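Local coordinates for protein ethylbenzene dehydrogenase alpha-subunit (PDB 2IVF) that serves as a cofactor-bearing subunit of a molybdenum enzyme of the molybdopterin oxidoreductase family, holding a molybdenum atom, two pterin guanine dinucleotides and an iron-sulfur cluster, at residues V313-L319 / G432-A436; L559-W565 / I937-K941; R769-M773 / V786-I792; H868-P872 / I903-T907. All coordinates share one frame; numbering follows the deposited sequence.

Contact 1: V313-L319 / G432-A436; sequences VMIDEKL and GRKVA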
# COMPACT_ATOMS: atom_id res chain seq x y z
N VAL A 313 11.55 -2.52 35.72
CA VAL A 313 10.93 -1.36 36.36
C VAL A 313 9.74 -1.76 37.22
O VAL A 313 9.66 -1.39 38.40
CB VAL A 313 10.56 -0.31 35.33
CG1 VAL A 313 9.63 0.79 35.95
CG2 VAL A 313 11.80 0.30 34.76
N MET A 314 8.82 -2.53 36.65
CA MET A 314 7.63 -2.95 37.34
C MET A 314 7.95 -3.83 38.51
O MET A 314 7.26 -3.77 39.52
CB MET A 314 6.69 -3.70 36.40
CG MET A 314 6.16 -2.89 35.26
SD MET A 314 4.85 -3.75 34.36
CE MET A 314 5.79 -4.59 33.12
N ILE A 315 8.97 -4.67 38.40
CA ILE A 315 9.33 -5.52 39.53
C ILE A 315 10.01 -4.67 40.61
O ILE A 315 9.59 -4.67 41.76
CB ILE A 315 10.16 -6.75 39.07
CG1 ILE A 315 9.23 -7.69 38.28
CG2 ILE A 315 10.84 -7.47 40.27
CD1 ILE A 315 9.93 -8.83 37.61
N ASP A 316 11.03 -3.91 40.23
CA ASP A 316 11.80 -3.14 41.19
C ASP A 316 10.95 -2.11 41.95
O ASP A 316 11.15 -1.87 43.15
CB ASP A 316 12.93 -2.45 40.44
CG ASP A 316 13.98 -1.88 41.35
OD1 ASP A 316 14.36 -2.55 42.34
OD2 ASP A 316 14.46 -0.77 41.06
N GLU A 317 10.01 -1.49 41.26
CA GLU A 317 9.13 -0.51 41.84
C GLU A 317 7.85 -1.15 42.40
O GLU A 317 7.00 -0.47 42.90
CB GLU A 317 8.80 0.59 40.81
CG GLU A 317 10.04 1.34 40.35
CD GLU A 317 9.76 2.60 39.57
OE1 GLU A 317 8.59 2.89 39.27
OE2 GLU A 317 10.72 3.35 39.28
N LYS A 318 7.73 -2.48 42.36
CA LYS A 318 6.59 -3.20 42.94
C LYS A 318 5.25 -2.73 42.36
O LYS A 318 4.27 -2.51 43.08
CB LYS A 318 6.60 -3.10 44.48
CG LYS A 318 7.94 -3.53 45.11
CD LYS A 318 7.88 -3.67 46.63
CE LYS A 318 9.12 -4.42 47.19
NZ LYS A 318 8.99 -4.84 48.67
N LEU A 319 5.23 -2.60 41.04
CA LEU A 319 4.05 -2.14 40.31
C LEU A 319 3.31 -3.31 39.66
O LEU A 319 2.29 -3.11 39.03
CB LEU A 319 4.47 -1.19 39.20
CG LEU A 319 5.31 0.01 39.65
CD1 LEU A 319 5.68 0.79 38.41
CD2 LEU A 319 4.54 0.86 40.66
N GLY A 432 7.62 1.70 31.56
CA GLY A 432 7.51 0.69 32.62
C GLY A 432 6.34 0.98 33.53
O GLY A 432 5.50 0.11 33.82
N ARG A 433 6.28 2.23 33.97
CA ARG A 433 5.29 2.65 34.92
C ARG A 433 3.91 2.69 34.27
O ARG A 433 2.91 2.33 34.91
CB ARG A 433 5.67 4.02 35.52
CG ARG A 433 6.94 3.93 36.35
CD ARG A 433 7.47 5.27 36.73
NE ARG A 433 8.53 5.16 37.73
CZ ARG A 433 9.19 6.20 38.22
NH1 ARG A 433 8.94 7.44 37.77
NH2 ARG A 433 10.13 5.99 39.13
N LYS A 434 3.85 3.09 33.01
CA LYS A 434 2.58 3.21 32.33
C LYS A 434 1.98 1.87 32.01
O LYS A 434 0.78 1.70 32.15
CB LYS A 434 2.70 4.03 31.06
CG LYS A 434 2.88 5.49 31.37
CD LYS A 434 3.01 6.37 30.18
CE LYS A 434 2.89 7.86 30.57
NZ LYS A 434 3.14 8.73 29.41
N VAL A 435 2.80 0.94 31.54
CA VAL A 435 2.30 -0.40 31.23
C VAL A 435 1.66 -1.04 32.48
O VAL A 435 0.64 -1.73 32.39
CB VAL A 435 3.46 -1.30 30.71
CG1 VAL A 435 3.01 -2.73 30.58
CG2 VAL A 435 3.93 -0.79 29.33
N ALA A 436 2.27 -0.84 33.63
CA ALA A 436 1.75 -1.41 34.89
C ALA A 436 0.41 -0.86 35.29
O ALA A 436 -0.31 -1.50 36.04
CB ALA A 436 2.73 -1.22 36.03
O HOH W 1 0.38 -4.00 37.20

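Contact 2: L559-W565 / I937-K941; sequences LWNNKAW and IGMPK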
# COMPACT_ATOMS: atom_id res chain seq x y z
N LEU A 559 24.45 -22.34 3.49
CA LEU A 559 24.28 -21.05 4.14
C LEU A 559 23.98 -21.22 5.63
O LEU A 559 24.63 -20.62 6.48
CB LEU A 559 23.12 -20.30 3.52
CG LEU A 559 23.25 -19.75 2.09
CD1 LEU A 559 23.89 -20.74 1.14
CD2 LEU A 559 21.95 -19.28 1.56
N TRP A 560 22.99 -22.07 5.92
CA TRP A 560 22.48 -22.23 7.26
C TRP A 560 23.39 -22.95 8.26
O TRP A 560 23.15 -22.88 9.46
CB TRP A 560 21.12 -22.91 7.19
CG TRP A 560 20.16 -22.19 6.40
CD1 TRP A 560 20.23 -20.87 6.00
CD2 TRP A 560 18.88 -22.67 5.96
NE1 TRP A 560 19.10 -20.54 5.33
CE2 TRP A 560 18.25 -21.61 5.30
CE3 TRP A 560 18.22 -23.89 6.07
CZ2 TRP A 560 17.02 -21.75 4.69
CZ3 TRP A 560 17.00 -24.04 5.48
CH2 TRP A 560 16.39 -22.97 4.80
N ASN A 561 24.43 -23.63 7.77
CA ASN A 561 25.43 -24.24 8.63
C ASN A 561 26.66 -23.36 8.77
O ASN A 561 27.69 -23.82 9.24
CB ASN A 561 25.84 -25.63 8.09
CG ASN A 561 24.71 -26.63 8.16
OD1 ASN A 561 23.79 -26.49 8.98
ND2 ASN A 561 24.76 -27.65 7.32
N ASN A 562 26.58 -22.11 8.30
CA ASN A 562 27.68 -21.17 8.46
C ASN A 562 27.66 -20.63 9.88
O ASN A 562 26.79 -19.83 10.22
CB ASN A 562 27.56 -20.02 7.45
CG ASN A 562 28.80 -19.13 7.43
OD1 ASN A 562 29.64 -19.17 8.33
ND2 ASN A 562 28.96 -18.36 6.36
N LYS A 563 28.60 -21.06 10.70
CA LYS A 563 28.64 -20.66 12.10
C LYS A 563 28.88 -19.16 12.27
O LYS A 563 28.49 -18.59 13.28
CB LYS A 563 29.71 -21.45 12.85
CG LYS A 563 29.33 -22.90 13.00
CD LYS A 563 30.42 -23.74 13.65
CE LYS A 563 30.18 -25.21 13.30
NZ LYS A 563 30.87 -26.16 14.21
N ALA A 564 29.50 -18.52 11.28
CA ALA A 564 29.72 -17.07 11.32
C ALA A 564 28.41 -16.31 11.34
O ALA A 564 28.35 -15.19 11.89
CB ALA A 564 30.60 -16.62 10.11
N TRP A 565 27.36 -16.91 10.78
CA TRP A 565 26.06 -16.27 10.66
C TRP A 565 25.06 -16.82 11.66
O TRP A 565 23.91 -16.57 11.53
CB TRP A 565 25.49 -16.47 9.26
CG TRP A 565 26.38 -15.95 8.17
CD1 TRP A 565 27.42 -15.06 8.30
CD2 TRP A 565 26.29 -16.26 6.79
NE1 TRP A 565 27.98 -14.81 7.07
CE2 TRP A 565 27.30 -15.54 6.13
CE3 TRP A 565 25.46 -17.12 6.04
CZ2 TRP A 565 27.52 -15.67 4.75
CZ3 TRP A 565 25.68 -17.22 4.68
CH2 TRP A 565 26.69 -16.48 4.05
N ILE A 937 19.64 -14.52 3.15
CA ILE A 937 20.12 -15.81 3.66
C ILE A 937 19.08 -16.68 4.29
O ILE A 937 19.02 -17.85 3.96
CB ILE A 937 21.31 -15.67 4.65
CG1 ILE A 937 22.47 -14.86 4.05
CG2 ILE A 937 21.78 -17.04 5.11
CD1 ILE A 937 22.71 -15.16 2.66
N GLY A 938 18.36 -16.14 5.27
CA GLY A 938 17.24 -16.81 5.89
C GLY A 938 17.65 -17.79 6.96
O GLY A 938 17.06 -18.86 7.08
N MET A 939 18.66 -17.45 7.73
CA MET A 939 19.18 -18.36 8.75
C MET A 939 18.04 -18.76 9.68
O MET A 939 17.49 -17.90 10.34
CB MET A 939 20.28 -17.66 9.56
CG MET A 939 21.51 -17.25 8.80
SD MET A 939 22.44 -18.67 8.13
CE MET A 939 23.18 -19.38 9.61
N PRO A 940 17.65 -20.05 9.71
CA PRO A 940 16.61 -20.43 10.64
C PRO A 940 17.15 -20.58 12.03
O PRO A 940 18.27 -21.06 12.21
CB PRO A 940 16.14 -21.79 10.10
CG PRO A 940 16.79 -21.98 8.81
CD PRO A 940 18.05 -21.18 8.87
N LYS A 941 16.34 -20.24 13.02
CA LYS A 941 16.77 -20.32 14.42
C LYS A 941 16.83 -21.78 14.84
O LYS A 941 15.81 -22.45 14.88
CB LYS A 941 15.86 -19.49 15.36
CG LYS A 941 16.37 -19.54 16.81
CD LYS A 941 15.96 -18.32 17.60
CE LYS A 941 16.28 -18.48 19.08
NZ LYS A 941 16.08 -17.18 19.82

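Contact 3: R769-M773 / V786-I792; sequences RFLSM and VDVTKPI. With GOL (glycerol), chain F; ACT (acetate ion), chain J.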
# COMPACT_ATOMS: atom_id res chain seq x y z
N ARG A 769 -20.41 -10.09 9.04
CA ARG A 769 -19.57 -10.42 10.20
C ARG A 769 -19.56 -11.91 10.47
O ARG A 769 -20.59 -12.57 10.43
CB ARG A 769 -20.06 -9.68 11.45
CG ARG A 769 -19.48 -8.30 11.57
CD ARG A 769 -20.26 -7.54 12.51
NE ARG A 769 -19.51 -6.48 13.15
CZ ARG A 769 -19.49 -5.20 12.79
NH1 ARG A 769 -20.04 -4.81 11.66
NH2 ARG A 769 -18.86 -4.34 13.56
N PHE A 770 -18.41 -12.46 10.75
CA PHE A 770 -18.37 -13.86 11.14
C PHE A 770 -18.82 -14.05 12.57
O PHE A 770 -18.68 -13.14 13.43
CB PHE A 770 -17.03 -14.51 10.80
CG PHE A 770 -15.80 -13.92 11.46
CD1 PHE A 770 -15.51 -14.16 12.81
CD2 PHE A 770 -14.83 -13.33 10.67
CE1 PHE A 770 -14.30 -13.68 13.38
CE2 PHE A 770 -13.63 -12.90 11.22
CZ PHE A 770 -13.36 -13.08 12.56
N LEU A 771 -19.41 -15.18 12.84
CA LEU A 771 -20.02 -15.40 14.14
C LEU A 771 -19.20 -16.32 15.05
O LEU A 771 -19.56 -16.58 16.20
CB LEU A 771 -21.41 -15.97 13.96
CG LEU A 771 -22.35 -15.09 13.12
CD1 LEU A 771 -23.68 -15.79 13.00
CD2 LEU A 771 -22.50 -13.72 13.80
N SER A 772 -18.13 -16.84 14.52
CA SER A 772 -17.24 -17.70 15.30
C SER A 772 -15.93 -17.90 14.55
O SER A 772 -15.81 -17.51 13.39
CB SER A 772 -17.86 -19.05 15.58
OG SER A 772 -17.69 -19.91 14.50
N MET A 773 -14.95 -18.50 15.24
CA MET A 773 -13.67 -18.81 14.65
C MET A 773 -13.67 -20.20 13.97
O MET A 773 -12.59 -20.69 13.59
CB MET A 773 -12.57 -18.79 15.75
CG MET A 773 -12.25 -17.43 16.37
SD MET A 773 -11.77 -16.23 15.19
CE MET A 773 -11.91 -14.75 16.18
N VAL A 786 -16.76 -15.35 19.96
CA VAL A 786 -17.04 -14.14 19.19
C VAL A 786 -18.43 -13.65 19.55
O VAL A 786 -19.37 -14.43 19.59
CB VAL A 786 -16.94 -14.40 17.67
CG1 VAL A 786 -17.41 -13.18 16.92
CG2 VAL A 786 -15.49 -14.89 17.23
N ASP A 787 -18.54 -12.36 19.89
CA ASP A 787 -19.79 -11.70 20.21
C ASP A 787 -19.78 -10.43 19.33
O ASP A 787 -19.00 -9.51 19.54
CB ASP A 787 -19.86 -11.34 21.68
CG ASP A 787 -21.09 -10.53 22.02
OD1 ASP A 787 -21.79 -10.02 21.10
OD2 ASP A 787 -21.37 -10.37 23.21
N VAL A 788 -20.59 -10.44 18.31
CA VAL A 788 -20.50 -9.38 17.31
C VAL A 788 -20.87 -8.03 17.87
O VAL A 788 -20.65 -7.03 17.22
CB VAL A 788 -21.40 -9.70 16.07
CG1 VAL A 788 -20.86 -10.95 15.36
CG2 VAL A 788 -22.89 -9.82 16.44
N THR A 789 -21.43 -7.99 19.08
CA THR A 789 -21.80 -6.71 19.70
C THR A 789 -20.65 -6.05 20.43
O THR A 789 -20.82 -5.00 20.98
CB THR A 789 -22.93 -6.87 20.72
OG1 THR A 789 -22.47 -7.62 21.85
CG2 THR A 789 -24.17 -7.51 20.12
N LYS A 790 -19.47 -6.69 20.49
CA LYS A 790 -18.30 -6.07 21.12
C LYS A 790 -17.02 -6.44 20.43
O LYS A 790 -16.99 -7.46 19.71
CB LYS A 790 -18.19 -6.57 22.56
CG LYS A 790 -18.05 -8.05 22.67
CD LYS A 790 -18.09 -8.58 24.14
CE LYS A 790 -19.25 -8.03 24.87
NZ LYS A 790 -19.70 -8.95 25.96
N PRO A 791 -15.96 -5.63 20.63
CA PRO A 791 -14.70 -5.96 20.03
C PRO A 791 -14.17 -7.35 20.43
O PRO A 791 -14.41 -7.85 21.54
CB PRO A 791 -13.76 -4.84 20.50
CG PRO A 791 -14.64 -3.70 20.79
CD PRO A 791 -15.89 -4.34 21.34
N ILE A 792 -13.62 -8.01 19.43
CA ILE A 792 -12.99 -9.30 19.58
C ILE A 792 -11.72 -9.07 20.34
O ILE A 792 -11.01 -8.19 19.99
CB ILE A 792 -12.70 -9.92 18.21
CG1 ILE A 792 -14.01 -10.33 17.52
CG2 ILE A 792 -11.76 -11.18 18.36
CD1 ILE A 792 -13.88 -10.76 16.08
C1 GOL F . -16.21 -6.19 16.53
O1 GOL F . -16.18 -5.01 15.76
C2 GOL F . -17.39 -7.10 16.22
O2 GOL F . -18.52 -6.40 15.76
C3 GOL F . -17.09 -8.07 15.13
O3 GOL F . -18.24 -8.81 14.81
C ACT J . -18.65 -18.54 19.30
O ACT J . -17.61 -17.84 19.12
OXT ACT J . -19.65 -18.31 18.56
CH3 ACT J . -18.71 -19.61 20.36
O HOH W 2 -21.16 -14.99 17.68

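Contact 4: H868-P872 / I903-T907; sequences HRGQP and IMVRT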
# COMPACT_ATOMS: atom_id res chain seq x y z
N HIS A 868 4.60 6.43 -6.63
CA HIS A 868 5.91 6.35 -6.01
C HIS A 868 7.00 6.48 -7.06
O HIS A 868 6.73 6.89 -8.17
CB HIS A 868 6.04 5.11 -5.13
CG HIS A 868 5.81 3.81 -5.85
ND1 HIS A 868 6.83 3.06 -6.41
CD2 HIS A 868 4.68 3.12 -6.06
CE1 HIS A 868 6.32 1.97 -6.95
NE2 HIS A 868 5.02 1.97 -6.73
N ARG A 869 8.25 6.16 -6.72
CA ARG A 869 9.35 6.32 -7.69
C ARG A 869 9.35 5.24 -8.79
O ARG A 869 10.12 5.33 -9.73
CB ARG A 869 10.69 6.35 -6.99
CG ARG A 869 10.89 7.43 -5.92
CD ARG A 869 12.37 7.64 -5.67
NE ARG A 869 12.60 8.65 -4.66
CZ ARG A 869 13.77 8.92 -4.11
NH1 ARG A 869 14.88 8.30 -4.53
NH2 ARG A 869 13.84 9.85 -3.16
N GLY A 870 8.49 4.23 -8.64
CA GLY A 870 8.21 3.25 -9.71
C GLY A 870 9.25 2.17 -9.82
O GLY A 870 9.33 1.46 -10.81
N GLN A 871 10.08 2.06 -8.79
CA GLN A 871 11.25 1.19 -8.81
C GLN A 871 11.70 0.87 -7.40
O GLN A 871 11.30 1.57 -6.46
CB GLN A 871 12.41 1.90 -9.55
CG GLN A 871 12.83 3.15 -8.89
CD GLN A 871 13.58 4.04 -9.82
OE1 GLN A 871 13.04 5.01 -10.35
NE2 GLN A 871 14.80 3.68 -10.09
N PRO A 872 12.56 -0.14 -7.24
CA PRO A 872 13.08 -0.42 -5.92
C PRO A 872 13.88 0.74 -5.33
O PRO A 872 14.62 1.42 -6.06
CB PRO A 872 13.97 -1.64 -6.16
CG PRO A 872 13.32 -2.35 -7.35
CD PRO A 872 13.05 -1.13 -8.21
N ILE A 903 20.24 -0.63 -6.12
CA ILE A 903 18.96 -0.07 -5.75
C ILE A 903 19.09 1.43 -5.67
O ILE A 903 20.19 1.93 -5.38
CB ILE A 903 18.55 -0.67 -4.41
CG1 ILE A 903 17.07 -0.44 -4.13
CG2 ILE A 903 19.50 -0.20 -3.32
CD1 ILE A 903 16.52 -1.38 -3.02
N MET A 904 18.02 2.15 -6.00
CA MET A 904 17.97 3.60 -5.89
C MET A 904 17.87 4.02 -4.44
O MET A 904 17.14 3.40 -3.67
CB MET A 904 16.80 4.18 -6.67
CG MET A 904 16.55 5.69 -6.41
SD MET A 904 15.25 6.35 -7.43
CE MET A 904 16.09 6.60 -9.00
N VAL A 905 18.53 5.12 -4.09
CA VAL A 905 18.61 5.56 -2.73
C VAL A 905 17.60 6.67 -2.47
O VAL A 905 17.44 7.61 -3.27
CB VAL A 905 20.01 6.08 -2.39
CG1 VAL A 905 20.05 6.71 -0.95
CG2 VAL A 905 21.04 4.96 -2.49
N ARG A 906 16.88 6.50 -1.39
CA ARG A 906 16.12 7.59 -0.77
C ARG A 906 16.82 7.97 0.53
O ARG A 906 17.04 7.12 1.36
CB ARG A 906 14.73 7.08 -0.44
CG ARG A 906 13.94 7.95 0.57
CD ARG A 906 12.49 7.52 0.60
NE ARG A 906 11.77 8.06 -0.53
CZ ARG A 906 10.88 7.40 -1.26
NH1 ARG A 906 10.59 6.13 -1.02
NH2 ARG A 906 10.32 8.03 -2.26
N THR A 907 17.16 9.23 0.73
CA THR A 907 17.77 9.66 2.00
C THR A 907 16.69 10.27 2.86
O THR A 907 15.85 11.01 2.36
CB THR A 907 18.90 10.66 1.79
OG1 THR A 907 18.42 11.81 1.11
CG2 THR A 907 20.00 10.05 0.96
O HOH W 3 16.04 1.05 -8.24

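Contact 1: V313-L319 / G432-A436
Val313 and Gly432 bring the two backbones within 5.5 Å, CA to CA, and beyond the end of helix 303-316 Leu319 comes similarly close to Ala436. Because Gly432 has no side chain, Val313 CG1 can lie 3.9 Å from Gly432 CA. The next residue, Met314, runs out over the second helix; its SD lies 3.7 Å from Ala436 CB, and the bend at chi3 (-91°) turns CE to Val435 CG1. The Ala436 methyl meets a second neighbour, Ala436 CB lying 3.6 Å from Leu319 CB. At the more exposed side of the contact the link is ionic: the extended Arg433 grips Glu317 side-on, NE to OE1 and NH2 to OE2, both at 2.7 Å. OE1 is met on its syn lone pair, but the carboxylate and guanidinium planes stand 41° apart, a twisted rather than flat pairing. Leu319 CD1 touches the aliphatic part of the same arginine, and a water donates to both Leu319 O and Ala436 O. Positive phi at Lys318 and two bonds back into the last turn form a Schellman motif, which turns the chain toward Ala436. With Val435 resting on Leu249 and Phe251 of strand 249-253, this is helix-helix packing beside the parallel sheet of an alpha/beta domain.

Contact 2: L559-W565 / I937-K941
Trp560 and Pro940 form a CH-pi contact: Pro940 CD sits 3.4 Å from the centroid of the five-membered ring, 11° off its normal, while Pro940 CG reaches out over the six-membered half. The polar link is a single hydrogen bond, from Trp560 NE1 to Ile937 O, 3.0 Å long with an N-H...O angle of 166°. The acceptor lies nearly in the indole plane, so bond and proline together fix the rotation of the ring. Sulfur contacts make a third group. Met939, bent at both chi2 and chi3, curls its thioether between the two tryptophans; SD approaches the six-membered ring of Trp565 at the edge, 5.4 Å from its centroid, and Trp560 obliquely. Met939 CE nestles among backbone carbonyls, 3.5 Å from both Trp560 O and Trp565 O. Apolar packing completes the contact, with Ile937 CG2 lodged between Leu559 CB (3.9 Å) and Trp565 CE3 (3.8 Å). Just past the helix, Asn562 OD1 accepts from Ala564 N, shaping the turn that carries Trp565. These buried Met-aromatic and CH-pi contacts, formed where an Asx turn follows a helix end, join the oxidoreductase region to the loop between strands 915-917 and 969-975, near the bound MD1.

Contact 3: R769-M773 / V786-I792
Glycerol O2 is gripped from both sides of the contact: Arg769 NE and NH2 donate to it, at 2.8 and 3.0 Å, and it donates in turn to Val788 O at 2.7 Å. The hydroxyl lies at the edge of the guanidinium, near its plane, and so bridges the arginine to the facing loop. This glycerol, probably from the crystallisation liquor, also binds Asp242 and Tyr122; Arg769 itself has further partners in Pro113 O and a bound MES. A water makes a second bridge, donating to Leu771 O and Val786 O. The loop that supplies Val788 is a type I beta turn from Asp787 to Lys790, combined with an Asx turn: Asp787 OD1 takes the backbone N and the OG1 of Thr789 from the same face of its carboxylate. Apolar groups fill the remainder. Val788 CG1 presses on Leu771 CD2 (3.6 Å), and Val786 CG2 meets Met773 CE (3.7 Å). Deeper in, Met773 CE and Ile792 CG2 meet tip to tip, and Ile792 CD1 reaches Phe770 CE1 at 4.0 Å. Phe770 CG stands between its own N and carbonyl carbon (chi1 60°), a torsion that turns the ring toward Val786 and Ile792, with Val786 CG2 at its edge.

Contact 4: H868-P872 / I903-T907
Arg869 NH1 donates to Val905 O across 2.9 Å, tying the loop before strand 873-877 to strand 900-908 within the molybdopterin dinucleotide binding domain, a member of the double-psi beta-barrel clan. The donor stands above the carbonyl plane of Val905, 44° out of it, and the oxygen is tilted a little from the guanidinium plane. The same NH1 makes a weak bond to Met904 SD (3.5 Å), which lies at the edge of the guanidinium, while Arg906 CB lies over one face. Arg869 is extended from CG to NE, which takes the guanidinium across to the strand. Met904 CG is anti to its backbone N (chi1 171°), and a bend at chi3 then turns Met904 CE toward the end of Gln871, 3.7 Å from Gln871 CD. At the other end of the contact, Pro872 CB packs on Ile903 CG1, and Met904 N makes a weak bond to Pro872 O.

Farther out, Arg906 crosses Arg869 with the guanidinium planes 71° apart. Arg869 NE and Arg906 NH2, both donors, converge on Trp130 O of the beta-subunit chain, a shared acceptor consistent with their close approach (3.4 Å); the Trp130 ring also makes a cation-pi contact with Arg869. Asp888 holds Arg869 NH2 in a salt bridge, and Gln134 of the beta subunit accepts from Arg906 NE, so a largely buried pair of charges is met from both chains. Beside the weak backbone bond lies a water, donating to Pro872 O at 2.6 Å and accepting from Met904 N at 3.2 Å.

Overall arrangement
From the N terminus, contact 1 closes first, bringing helices 303-316 and 425-437 together around an intervening run of mixed helix and strand. Contact 2 opens later and makes the longest closure, joining residues 559-565 to a loop near the C terminus, with 371 residues between. Contacts 3 and 4 both fall within that span, one after the other: 769-773 with 786-792 closes a short loop around helix 777-781. Contact 4, 868-872 with 903-907, spans strands 873-877 and 891-895 of the dinucleotide binding domain. None touches another; contacts 2 and 4 come nearest, about 15 Å between closest atoms, whereas contacts 2 and 3 lie on opposite sides of the chain's centre.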